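Local coordinates for protein acyl-coenzyme A oxidase 1 (Yarrowia lipolytica, PDB 5Y9D) that oxidises acyl-CoA to (2E)-enoyl-CoA with FAD as cofactor, passing the electrons to oxygen to give hydrogen peroxide in peroxisomal fatty acid beta-oxidation, at residues H357-L362 / S627-L632; L365-A370 / H568-L573; E524-A529 / W602-D607. One frame throughout, in Å; residues are numbered along the deposited sequence.

Contact 1 (H357-L362 / S627-L632); sequences HQRRLL and SLVDEL. With FAD (flavin-adenine dinucleotide), chain D.
R359 and D630 hold helices 355-391 and 619-637 together through a salt bridge in which R359 NH2 donates to D630 OD1 at 2.6 Å. The N-H...O angle is 149°. OD1 lies at the edge of the guanidinium, almost in its plane, but the donor meets this oxygen from above the carboxylate plane. The two planes are 65° apart, which leaves one N-O pair to carry the bridge rather than two side by side. V629, one residue earlier, sets its CG1 methyl over one guanidinium face, 3.2 Å from R359 NH1, and its side chain crosses that of R359 at about a right angle. The R359 chain leaves toward helix 619-637, and a bend at chi3 (-65°) helps set the guanidinium against both partners. The buried cation has a second carboxylate: NH1 forms a salt bridge with E605 of helix 589-606, so its charge is probably shared between acids of two helices. Q559 of the second subunit packs on R359 as well. With an alanine here, D630 and E605 would probably lose their shared cation, and the V629 methyl its cover. The next residue, R360, reaches the cofactor instead, its NH1 giving a hydrogen bond to FAD O2B at 3.0 Å and a weak one to FAD O3B at 3.3 Å. O2B sits at the edge of the R360 guanidinium, whereas H357 CE1 lies over one of its faces, toward the rim. FAD O4B stands oblique to the H357 ring, 3.8 Å from its CE1. D466 and S175 of the second subunit also bond this FAD, and one helical turn thus joins the C-terminal helices of the acyl-CoA oxidase fold to the adenosine-ribose end of a flavin site built at the dimer interface.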
loop_
_atom_site.group_PDB
_atom_site.type_symbol
_atom_site.label_atom_id
_atom_site.label_comp_id
_atom_site.label_asym_id
_atom_site.label_seq_id
_atom_site.Cartn_x
_atom_site.Cartn_y
_atom_site.Cartn_z
ATOM N N HIS A 357 19.369 4.808 -0.257
ATOM C CA HIS A 357 18.485 4.779 0.893
ATOM C C HIS A 357 18.139 6.201 1.270
ATOM O O HIS A 357 17.006 6.488 1.654
ATOM C CB HIS A 357 19.172 4.039 2.041
ATOM C CG HIS A 357 18.228 3.446 3.040
ATOM N ND1 HIS A 357 17.645 2.209 2.869
ATOM C CD2 HIS A 357 17.787 3.906 4.229
ATOM C CE1 HIS A 357 16.876 1.938 3.905
ATOM N NE2 HIS A 357 16.941 2.957 4.742
ATOM N N GLN A 358 19.100 7.101 1.113
ATOM C CA GLN A 358 18.862 8.502 1.369
ATOM C C GLN A 358 17.800 9.006 0.402
ATOM O O GLN A 358 16.798 9.635 0.797
ATOM C CB GLN A 358 20.149 9.307 1.182
ATOM C CG GLN A 358 21.310 8.829 2.049
ATOM C CD GLN A 358 22.520 9.737 1.980
ATOM O OE1 GLN A 358 22.585 10.652 1.171
ATOM N NE2 GLN A 358 23.494 9.472 2.827
ATOM N N ARG A 359 17.973 8.711 -0.875
ATOM C CA ARG A 359 16.982 9.199 -1.814
ATOM C C ARG A 359 15.612 8.478 -1.657
ATOM O O ARG A 359 14.593 9.035 -2.012
ATOM C CB ARG A 359 17.518 9.200 -3.241
ATOM C CG ARG A 359 17.097 8.026 -4.082
ATOM C CD ARG A 359 17.794 8.078 -5.436
ATOM N NE ARG A 359 17.395 9.224 -6.257
ATOM C CZ ARG A 359 18.174 10.259 -6.572
ATOM N NH1 ARG A 359 17.692 11.214 -7.342
ATOM N NH2 ARG A 359 19.420 10.351 -6.136
ATOM N N ARG A 360 15.573 7.275 -1.094
ATOM C CA ARG A 360 14.290 6.677 -0.791
ATOM C C ARG A 360 13.599 7.480 0.310
ATOM O O ARG A 360 12.391 7.748 0.200
ATOM C CB ARG A 360 14.406 5.220 -0.369
ATOM C CG ARG A 360 14.806 4.267 -1.479
ATOM C CD ARG A 360 15.375 2.979 -0.881
ATOM N NE ARG A 360 14.336 2.237 -0.186
ATOM C CZ ARG A 360 14.450 0.996 0.279
ATOM N NH1 ARG A 360 15.587 0.308 0.172
ATOM N NH2 ARG A 360 13.400 0.439 0.872
ATOM N N LEU A 361 14.344 7.918 1.335
ATOM C CA LEU A 361 13.670 8.476 2.516
ATOM C C LEU A 361 13.668 9.987 2.685
ATOM O O LEU A 361 12.656 10.555 3.080
ATOM C CB LEU A 361 14.209 7.837 3.781
ATOM C CG LEU A 361 14.027 6.315 3.818
ATOM C CD1 LEU A 361 14.717 5.770 5.060
ATOM C CD2 LEU A 361 12.555 5.899 3.758
ATOM N N LEU A 362 14.793 10.629 2.404
ATOM C CA LEU A 362 14.956 12.041 2.750
ATOM C C LEU A 362 14.044 12.979 1.947
ATOM O O LEU A 362 13.539 13.989 2.460
ATOM C CB LEU A 362 16.427 12.425 2.618
ATOM C CG LEU A 362 17.340 11.655 3.594
ATOM C CD1 LEU A 362 18.758 12.211 3.574
ATOM C CD2 LEU A 362 16.806 11.678 5.028
ATOM N N SER A 627 22.207 14.995 -9.756
ATOM C CA SER A 627 23.373 15.274 -8.915
ATOM C C SER A 627 23.032 16.160 -7.724
ATOM O O SER A 627 23.506 15.913 -6.603
ATOM C CB SER A 627 24.477 15.984 -9.724
ATOM O OG SER A 627 25.265 15.065 -10.445
ATOM N N LEU A 628 22.268 17.225 -7.988
ATOM C CA LEU A 628 21.831 18.131 -6.929
ATOM C C LEU A 628 20.999 17.412 -5.833
ATOM O O LEU A 628 21.195 17.644 -4.656
ATOM C CB LEU A 628 21.048 19.320 -7.520
ATOM C CG LEU A 628 21.825 20.325 -8.387
ATOM C CD1 LEU A 628 20.959 21.537 -8.701
ATOM C CD2 LEU A 628 23.125 20.785 -7.734
ATOM N N VAL A 629 20.082 16.544 -6.241
ATOM C CA VAL A 629 19.325 15.722 -5.303
ATOM C C VAL A 629 20.282 14.926 -4.409
ATOM O O VAL A 629 20.172 14.978 -3.178
ATOM C CB VAL A 629 18.340 14.794 -6.060
ATOM C CG1 VAL A 629 17.910 13.602 -5.213
ATOM C CG2 VAL A 629 17.141 15.600 -6.542
ATOM N N ASP A 630 21.218 14.221 -5.039
ATOM C CA ASP A 630 22.315 13.541 -4.342
ATOM C C ASP A 630 23.059 14.427 -3.325
ATOM O O ASP A 630 23.351 13.971 -2.206
ATOM C CB ASP A 630 23.319 13.002 -5.357
ATOM C CG ASP A 630 22.740 11.895 -6.247
ATOM O OD1 ASP A 630 21.516 11.878 -6.504
ATOM O OD2 ASP A 630 23.523 11.036 -6.697
ATOM N N GLU A 631 23.369 15.673 -3.701
ATOM C CA GLU A 631 24.046 16.607 -2.785
ATOM C C GLU A 631 23.169 16.982 -1.612
ATOM O O GLU A 631 23.608 16.997 -0.466
ATOM C CB GLU A 631 24.430 17.929 -3.467
ATOM C CG GLU A 631 25.728 17.946 -4.245
ATOM C CD GLU A 631 25.969 19.287 -4.965
ATOM O OE1 GLU A 631 25.865 20.366 -4.319
ATOM O OE2 GLU A 631 26.278 19.257 -6.180
ATOM N N LEU A 632 21.945 17.363 -1.918
ATOM C CA LEU A 632 20.984 17.825 -0.909
ATOM C C LEU A 632 20.687 16.732 0.132
ATOM O O LEU A 632 20.513 17.023 1.332
ATOM C CB LEU A 632 19.704 18.299 -1.614
ATOM C CG LEU A 632 19.867 19.679 -2.281
ATOM C CD1 LEU A 632 18.744 19.990 -3.233
ATOM C CD2 LEU A 632 19.918 20.783 -1.236
HETATM P PA FAD D . 18.282 -5.774 5.281
HETATM O O1A FAD D . 18.896 -5.286 6.529
HETATM O O2A FAD D . 19.032 -6.621 4.355
HETATM O O5B FAD D . 17.798 -4.488 4.527
HETATM C C5B FAD D . 17.390 -3.332 5.226
HETATM C C4B FAD D . 17.099 -2.215 4.249
HETATM O O4B FAD D . 18.315 -1.606 3.839
HETATM C C3B FAD D . 16.407 -2.737 3.008
HETATM O O3B FAD D . 15.347 -1.864 2.669
HETATM C C2B FAD D . 17.468 -2.711 1.937
HETATM O O2B FAD D . 16.967 -2.289 0.678
HETATM C C1B FAD D . 18.492 -1.723 2.437
HETATM N N9A FAD D . 19.822 -2.230 2.054
HETATM C C8A FAD D . 20.407 -3.344 2.486
HETATM N N7A FAD D . 21.607 -3.503 1.909
HETATM C C5A FAD D . 21.799 -2.479 1.074
HETATM C C6A FAD D . 22.848 -2.019 0.138
HETATM N N6A FAD D . 23.981 -2.706 -0.027
HETATM N N1A FAD D . 22.647 -0.892 -0.547
HETATM C C2A FAD D . 21.533 -0.192 -0.398
HETATM N N3A FAD D . 20.552 -0.545 0.424
HETATM C C4A FAD D . 20.615 -1.650 1.174
HETATM N N1 FAD D . 14.446 -16.033 6.572
HETATM C C2 FAD D . 14.762 -17.323 6.656
HETATM O O2 FAD D . 15.945 -17.633 6.657
HETATM N N3 FAD D . 13.860 -18.280 6.747
HETATM C C4 FAD D . 12.575 -18.012 6.746
HETATM O O4 FAD D . 11.769 -18.926 6.832
HETATM C C4X FAD D . 12.131 -16.621 6.652
HETATM N N5 FAD D . 10.844 -16.288 6.644
HETATM C C5X FAD D . 10.482 -15.009 6.561
HETATM C C6 FAD D . 9.146 -14.708 6.573
HETATM C C7 FAD D . 8.744 -13.406 6.491
HETATM C C7M FAD D . 7.284 -13.086 6.494
HETATM C C8 FAD D . 9.751 -12.334 6.395
HETATM C C8M FAD D . 9.300 -10.911 6.308
HETATM C C9 FAD D . 11.097 -12.631 6.378
HETATM C C9A FAD D . 11.494 -13.940 6.465
HETATM N N10 FAD D . 12.848 -14.272 6.455
HETATM C C10 FAD D . 13.182 -15.615 6.560
HETATM C "C1'" FAD D . 13.883 -13.252 6.379
HETATM C "C2'" FAD D . 13.853 -12.488 5.080
HETATM O "O2'" FAD D . 14.559 -13.268 4.145
HETATM C "C3'" FAD D . 14.563 -11.162 5.261
HETATM O "O3'" FAD D . 13.602 -10.212 5.666
HETATM C "C4'" FAD D . 15.236 -10.654 3.996
HETATM O "O4'" FAD D . 15.885 -11.723 3.320
HETATM C "C5'" FAD D . 16.305 -9.635 4.311
HETATM O "O5'" FAD D . 15.757 -8.590 5.078
HETATM P P FAD D . 16.619 -7.885 6.161
HETATM O O1P FAD D . 15.785 -7.733 7.341
HETATM O O2P FAD D . 17.898 -8.586 6.252
HETATM O O3P FAD D . 16.875 -6.452 5.570
#

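Contact 2 (L365-A370 / H568-L573); sequences LAYCYA and HTRQHL
Y367 carries its ring anti to the backbone N (chi1 -161°), and R570 likewise sends CG anti to its own N before bending at chi2 and chi3; together these torsions bring the guanidinium over one face of the phenol. The pair is a cation-pi contact, with R570 CZ 4.5 Å from the centroid of the Y367 ring. The planes are tilted by 50°, so NH1 dips toward the ring and comes within 3.5 Å of Y367 CZ. L573 closes in at the ring edge, where its CD1 methyl meets Y367 CE1 at 4.1 Å. Its other methyl, CD2, rests 3.5 Å from the backbone O of A370, the residue whose CA comes nearest across the contact. The two helix segments run at 81° to each other with their axes 11.4 Å apart, bridged by Y367 with R570 and by L573 against A370. Helix 589-606 packs against both: F599 meets the Y367 ring and also touches R570 and A370. R570 has firmer polar partners there, NE bonding to S603 OG and NH2 forming a salt bridge with E606. With those two nitrogens engaged, the guanidinium is held in its tilt, and its charge is probably shared between the E606 carboxylate and the Y367 pi cloud.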
loop_
_atom_site.group_PDB
_atom_site.type_symbol
_atom_site.label_atom_id
_atom_site.label_comp_id
_atom_site.label_asym_id
_atom_site.label_seq_id
_atom_site.Cartn_x
_atom_site.Cartn_y
_atom_site.Cartn_z
ATOM N N LEU A 365 11.044 12.788 3.728
ATOM C CA LEU A 365 11.161 13.688 4.908
ATOM C C LEU A 365 10.812 15.150 4.583
ATOM O O LEU A 365 10.127 15.821 5.334
ATOM C CB LEU A 365 12.541 13.632 5.563
ATOM C CG LEU A 365 12.672 14.516 6.817
ATOM C CD1 LEU A 365 11.627 14.168 7.878
ATOM C CD2 LEU A 365 14.064 14.425 7.422
ATOM N N ALA A 366 11.299 15.634 3.461
ATOM C CA ALA A 366 10.970 16.983 3.035
ATOM C C ALA A 366 9.489 17.116 2.673
ATOM O O ALA A 366 8.828 18.071 3.096
ATOM C CB ALA A 366 11.848 17.392 1.886
ATOM N N TYR A 367 8.960 16.135 1.962
ATOM C CA TYR A 367 7.521 16.097 1.635
ATOM C C TYR A 367 6.772 16.319 2.922
ATOM O O TYR A 367 5.968 17.240 3.043
ATOM C CB TYR A 367 7.103 14.728 1.018
ATOM C CG TYR A 367 5.808 14.692 0.238
ATOM C CD1 TYR A 367 4.864 15.707 0.335
ATOM C CD2 TYR A 367 5.509 13.623 -0.600
ATOM C CE1 TYR A 367 3.684 15.679 -0.391
ATOM C CE2 TYR A 367 4.330 13.587 -1.332
ATOM C CZ TYR A 367 3.417 14.623 -1.201
ATOM O OH TYR A 367 2.225 14.627 -1.892
ATOM N N CYS A 368 7.048 15.458 3.893
ATOM C CA CYS A 368 6.390 15.504 5.185
ATOM C C CYS A 368 6.456 16.897 5.796
ATOM O O CYS A 368 5.416 17.456 6.130
ATOM C CB CYS A 368 7.013 14.464 6.123
ATOM S SG CYS A 368 6.327 14.598 7.773
ATOM N N TYR A 369 7.650 17.488 5.929
ATOM C CA TYR A 369 7.749 18.887 6.485
ATOM C C TYR A 369 6.797 19.807 5.731
ATOM O O TYR A 369 6.130 20.628 6.344
ATOM C CB TYR A 369 9.183 19.483 6.406
ATOM C CG TYR A 369 10.084 19.261 7.613
ATOM C CD1 TYR A 369 10.510 18.001 7.965
ATOM C CD2 TYR A 369 10.505 20.312 8.394
ATOM C CE1 TYR A 369 11.326 17.794 9.063
ATOM C CE2 TYR A 369 11.310 20.116 9.512
ATOM C CZ TYR A 369 11.743 18.864 9.822
ATOM O OH TYR A 369 12.574 18.658 10.910
ATOM N N ALA A 370 6.731 19.652 4.402
ATOM C CA ALA A 370 5.854 20.475 3.549
ATOM C C ALA A 370 4.387 20.223 3.829
ATOM O O ALA A 370 3.547 21.143 3.828
ATOM C CB ALA A 370 6.132 20.226 2.070
ATOM N N HIS A 568 -0.698 21.634 -9.539
ATOM C CA HIS A 568 -0.994 22.892 -8.833
ATOM C C HIS A 568 -0.902 22.693 -7.322
ATOM O O HIS A 568 -0.408 23.545 -6.593
ATOM C CB HIS A 568 -2.398 23.383 -9.204
ATOM C CG HIS A 568 -2.993 24.317 -8.198
ATOM N ND1 HIS A 568 -2.632 25.640 -8.108
ATOM C CD2 HIS A 568 -3.886 24.106 -7.209
ATOM C CE1 HIS A 568 -3.297 26.214 -7.123
ATOM N NE2 HIS A 568 -4.056 25.304 -6.556
ATOM N N THR A 569 -1.413 21.560 -6.862
ATOM C CA THR A 569 -1.228 21.133 -5.497
ATOM C C THR A 569 0.248 21.038 -5.167
ATOM O O THR A 569 0.682 21.611 -4.142
ATOM C CB THR A 569 -1.887 19.769 -5.198
ATOM O OG1 THR A 569 -3.300 19.852 -5.410
ATOM C CG2 THR A 569 -1.663 19.401 -3.763
ATOM N N ARG A 570 1.031 20.342 -6.007
ATOM C CA ARG A 570 2.445 20.210 -5.673
ATOM C C ARG A 570 3.140 21.574 -5.636
ATOM O O ARG A 570 3.967 21.816 -4.747
ATOM C CB ARG A 570 3.191 19.250 -6.583
ATOM C CG ARG A 570 4.662 19.096 -6.192
ATOM C CD ARG A 570 4.819 18.508 -4.770
ATOM N NE ARG A 570 5.593 17.268 -4.871
ATOM C CZ ARG A 570 5.105 16.039 -4.786
ATOM N NH1 ARG A 570 3.837 15.807 -4.501
ATOM N NH2 ARG A 570 5.925 15.019 -4.961
ATOM N N GLN A 571 2.769 22.454 -6.576
ATOM C CA GLN A 571 3.246 23.848 -6.625
ATOM C C GLN A 571 2.802 24.647 -5.388
ATOM O O GLN A 571 3.543 25.468 -4.860
ATOM C CB GLN A 571 2.779 24.517 -7.946
ATOM C CG GLN A 571 3.061 26.008 -8.093
ATOM C CD GLN A 571 2.071 26.871 -7.333
ATOM O OE1 GLN A 571 0.893 26.515 -7.177
ATOM N NE2 GLN A 571 2.547 27.975 -6.805
ATOM N N HIS A 572 1.593 24.414 -4.922
ATOM C CA HIS A 572 1.133 25.068 -3.716
ATOM C C HIS A 572 1.965 24.710 -2.478
ATOM O O HIS A 572 2.259 25.579 -1.623
ATOM C CB HIS A 572 -0.311 24.701 -3.452
ATOM C CG HIS A 572 -0.989 25.603 -2.475
ATOM N ND1 HIS A 572 -1.131 26.953 -2.693
ATOM C CD2 HIS A 572 -1.598 25.345 -1.298
ATOM C CE1 HIS A 572 -1.783 27.496 -1.681
ATOM N NE2 HIS A 572 -2.085 26.540 -0.825
ATOM N N LEU A 573 2.343 23.443 -2.365
ATOM C CA LEU A 573 3.024 22.995 -1.151
ATOM C C LEU A 573 4.439 23.491 -1.141
ATOM O O LEU A 573 4.915 24.014 -0.121
ATOM C CB LEU A 573 3.011 21.488 -1.009
ATOM C CG LEU A 573 1.753 20.888 -0.405
ATOM C CD1 LEU A 573 1.924 19.365 -0.407
ATOM C CD2 LEU A 573 1.479 21.386 1.017
#

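Contact 3 (E524-A529 / W602-D607); sequences EAFRTA and WSIEED
F526 pushes the CE1-CZ corner of its ring against helix 589-606, where I604 and S603 meet it obliquely. The closest approach is that of the I604 CD1 methyl, 3.3 Å from F526 CE1, while S603 CB lies 3.6 Å from F526 CZ. The same I604 CD1 is also 3.8 Å from F526 CZ, bearing on both atoms of the corner. The backbone N of I604 lies at the ring edge, near its plane. F611, from the short helix 608-613, joins the F526 ring edge-to-face and touches I604 too, while I574 of helix 558-581 adds a further apolar neighbour. The contact belongs to the all-helical C-terminal part of the acyl-CoA oxidase fold, where helix 519-544 packs beside helix 589-606. In I604, chi1 puts CG1 anti to the carbonyl carbon, and the turn at chi2 (-61°) then brings CD1 to the ring. S603 offers F526 only its carbon; its OG is engaged with the F599 carbonyl. L617, in a loop, packs on I604 as well.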
loop_
_atom_site.group_PDB
_atom_site.type_symbol
_atom_site.label_atom_id
_atom_site.label_comp_id
_atom_site.label_asym_id
_atom_site.label_seq_id
_atom_site.Cartn_x
_atom_site.Cartn_y
_atom_site.Cartn_z
ATOM N N GLU A 524 8.745 29.456 -9.681
ATOM C CA GLU A 524 8.374 29.935 -10.996
ATOM C C GLU A 524 8.337 28.785 -11.984
ATOM O O GLU A 524 7.474 28.747 -12.858
ATOM C CB GLU A 524 9.357 31.028 -11.451
ATOM C CG GLU A 524 9.039 31.661 -12.806
ATOM C CD GLU A 524 7.637 32.246 -12.863
ATOM O OE1 GLU A 524 7.172 32.693 -11.795
ATOM O OE2 GLU A 524 6.997 32.255 -13.949
ATOM N N ALA A 525 9.248 27.821 -11.841
ATOM C CA ALA A 525 9.235 26.675 -12.746
ATOM C C ALA A 525 7.971 25.883 -12.533
ATOM O O ALA A 525 7.335 25.408 -13.497
ATOM C CB ALA A 525 10.444 25.795 -12.541
ATOM N N PHE A 526 7.593 25.760 -11.266
ATOM C CA PHE A 526 6.428 24.952 -10.943
ATOM C C PHE A 526 5.161 25.644 -11.338
ATOM O O PHE A 526 4.305 25.013 -11.954
ATOM C CB PHE A 526 6.410 24.505 -9.473
ATOM C CG PHE A 526 6.878 23.111 -9.311
ATOM C CD1 PHE A 526 8.210 22.840 -9.108
ATOM C CD2 PHE A 526 6.005 22.065 -9.480
ATOM C CE1 PHE A 526 8.659 21.547 -9.018
ATOM C CE2 PHE A 526 6.444 20.771 -9.397
ATOM C CZ PHE A 526 7.776 20.512 -9.165
ATOM N N ARG A 527 5.053 26.929 -11.007
ATOM C CA ARG A 527 3.923 27.758 -11.441
ATOM C C ARG A 527 3.706 27.766 -12.964
ATOM O O ARG A 527 2.578 27.647 -13.452
ATOM C CB ARG A 527 4.113 29.171 -10.938
ATOM C CG ARG A 527 3.931 29.266 -9.444
ATOM C CD ARG A 527 4.235 30.635 -8.905
ATOM N NE ARG A 527 3.703 30.728 -7.553
ATOM C CZ ARG A 527 3.919 31.727 -6.709
ATOM N NH1 ARG A 527 4.661 32.788 -7.030
ATOM N NH2 ARG A 527 3.359 31.661 -5.525
ATOM N N THR A 528 4.800 27.877 -13.702
ATOM C CA THR A 528 4.798 27.745 -15.154
ATOM C C THR A 528 4.273 26.404 -15.645
ATOM O O THR A 528 3.502 26.359 -16.602
ATOM C CB THR A 528 6.233 27.942 -15.691
ATOM O OG1 THR A 528 6.673 29.248 -15.318
ATOM C CG2 THR A 528 6.285 27.802 -17.176
ATOM N N ALA A 529 4.717 25.310 -15.033
ATOM C CA ALA A 529 4.209 23.988 -15.427
ATOM C C ALA A 529 2.725 23.891 -15.104
ATOM O O ALA A 529 1.939 23.433 -15.910
ATOM C CB ALA A 529 4.982 22.854 -14.755
ATOM N N TRP A 602 13.535 17.155 -6.150
ATOM C CA TRP A 602 13.028 15.802 -6.191
ATOM C C TRP A 602 11.691 15.755 -6.926
ATOM O O TRP A 602 11.442 14.790 -7.644
ATOM C CB TRP A 602 12.871 15.247 -4.779
ATOM C CG TRP A 602 12.244 13.886 -4.704
ATOM C CD1 TRP A 602 12.822 12.683 -5.029
ATOM C CD2 TRP A 602 10.923 13.585 -4.239
ATOM N NE1 TRP A 602 11.939 11.663 -4.799
ATOM C CE2 TRP A 602 10.766 12.181 -4.317
ATOM C CE3 TRP A 602 9.858 14.371 -3.748
ATOM C CZ2 TRP A 602 9.597 11.543 -3.931
ATOM C CZ3 TRP A 602 8.685 13.737 -3.360
ATOM C CH2 TRP A 602 8.561 12.344 -3.442
ATOM N N SER A 603 10.831 16.767 -6.749
ATOM C CA SER A 603 9.510 16.765 -7.405
ATOM C C SER A 603 9.668 16.934 -8.906
ATOM O O SER A 603 8.941 16.309 -9.674
ATOM C CB SER A 603 8.599 17.860 -6.878
ATOM O OG SER A 603 8.347 17.700 -5.506
ATOM N N ILE A 604 10.631 17.749 -9.335
ATOM C CA ILE A 604 10.977 17.770 -10.759
ATOM C C ILE A 604 11.259 16.329 -11.191
ATOM O O ILE A 604 10.788 15.874 -12.221
ATOM C CB ILE A 604 12.236 18.594 -11.093
ATOM C CG1 ILE A 604 12.167 20.030 -10.579
ATOM C CG2 ILE A 604 12.490 18.589 -12.599
ATOM C CD1 ILE A 604 11.042 20.858 -11.123
ATOM N N GLU A 605 12.032 15.621 -10.378
ATOM C CA GLU A 605 12.471 14.262 -10.701
ATOM C C GLU A 605 11.389 13.200 -10.920
ATOM O O GLU A 605 11.669 12.189 -11.555
ATOM C CB GLU A 605 13.385 13.742 -9.597
ATOM C CG GLU A 605 14.846 13.672 -9.963
ATOM C CD GLU A 605 15.662 12.986 -8.887
ATOM O OE1 GLU A 605 15.083 12.326 -7.980
ATOM O OE2 GLU A 605 16.897 13.105 -8.954
ATOM N N GLU A 606 10.203 13.365 -10.341
ATOM C CA GLU A 606 9.103 12.444 -10.620
ATOM C C GLU A 606 8.428 12.883 -11.915
ATOM O O GLU A 606 8.047 12.059 -12.737
ATOM C CB GLU A 606 8.067 12.439 -9.491
ATOM C CG GLU A 606 8.567 12.066 -8.088
ATOM C CD GLU A 606 7.417 11.921 -7.065
ATOM O OE1 GLU A 606 7.190 10.781 -6.590
ATOM O OE2 GLU A 606 6.729 12.931 -6.733
ATOM N N ASP A 607 8.298 14.198 -12.087
ATOM C CA ASP A 607 7.545 14.800 -13.189
ATOM C C ASP A 607 8.479 15.320 -14.295
ATOM O O ASP A 607 8.241 16.385 -14.859
ATOM C CB ASP A 607 6.701 15.981 -12.675
ATOM C CG ASP A 607 5.782 15.609 -11.505
ATOM O OD1 ASP A 607 6.256 15.561 -10.336
ATOM O OD2 ASP A 607 4.567 15.414 -11.744
#

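Helix 355-391 serves contacts 1 and 2, whose centres are about 16 Å apart, and helix 589-606 of contact 3 is tied to both by charge. Contact 3 reaches contact 1, about 17 Å away between centres, through the salt bridge R359 NH1 - E605 OE2 at 2.6 Å. It lies nearer to contact 2, with centres about 11 Å apart, and the next acid along makes the link: E606 OE2 is 2.9 Å from R570 NH2. Only contact 1 includes residues of the FAD pocket, H357 and R360; contacts 2 and 3 carry the helical packing on from there, away from the cofactor.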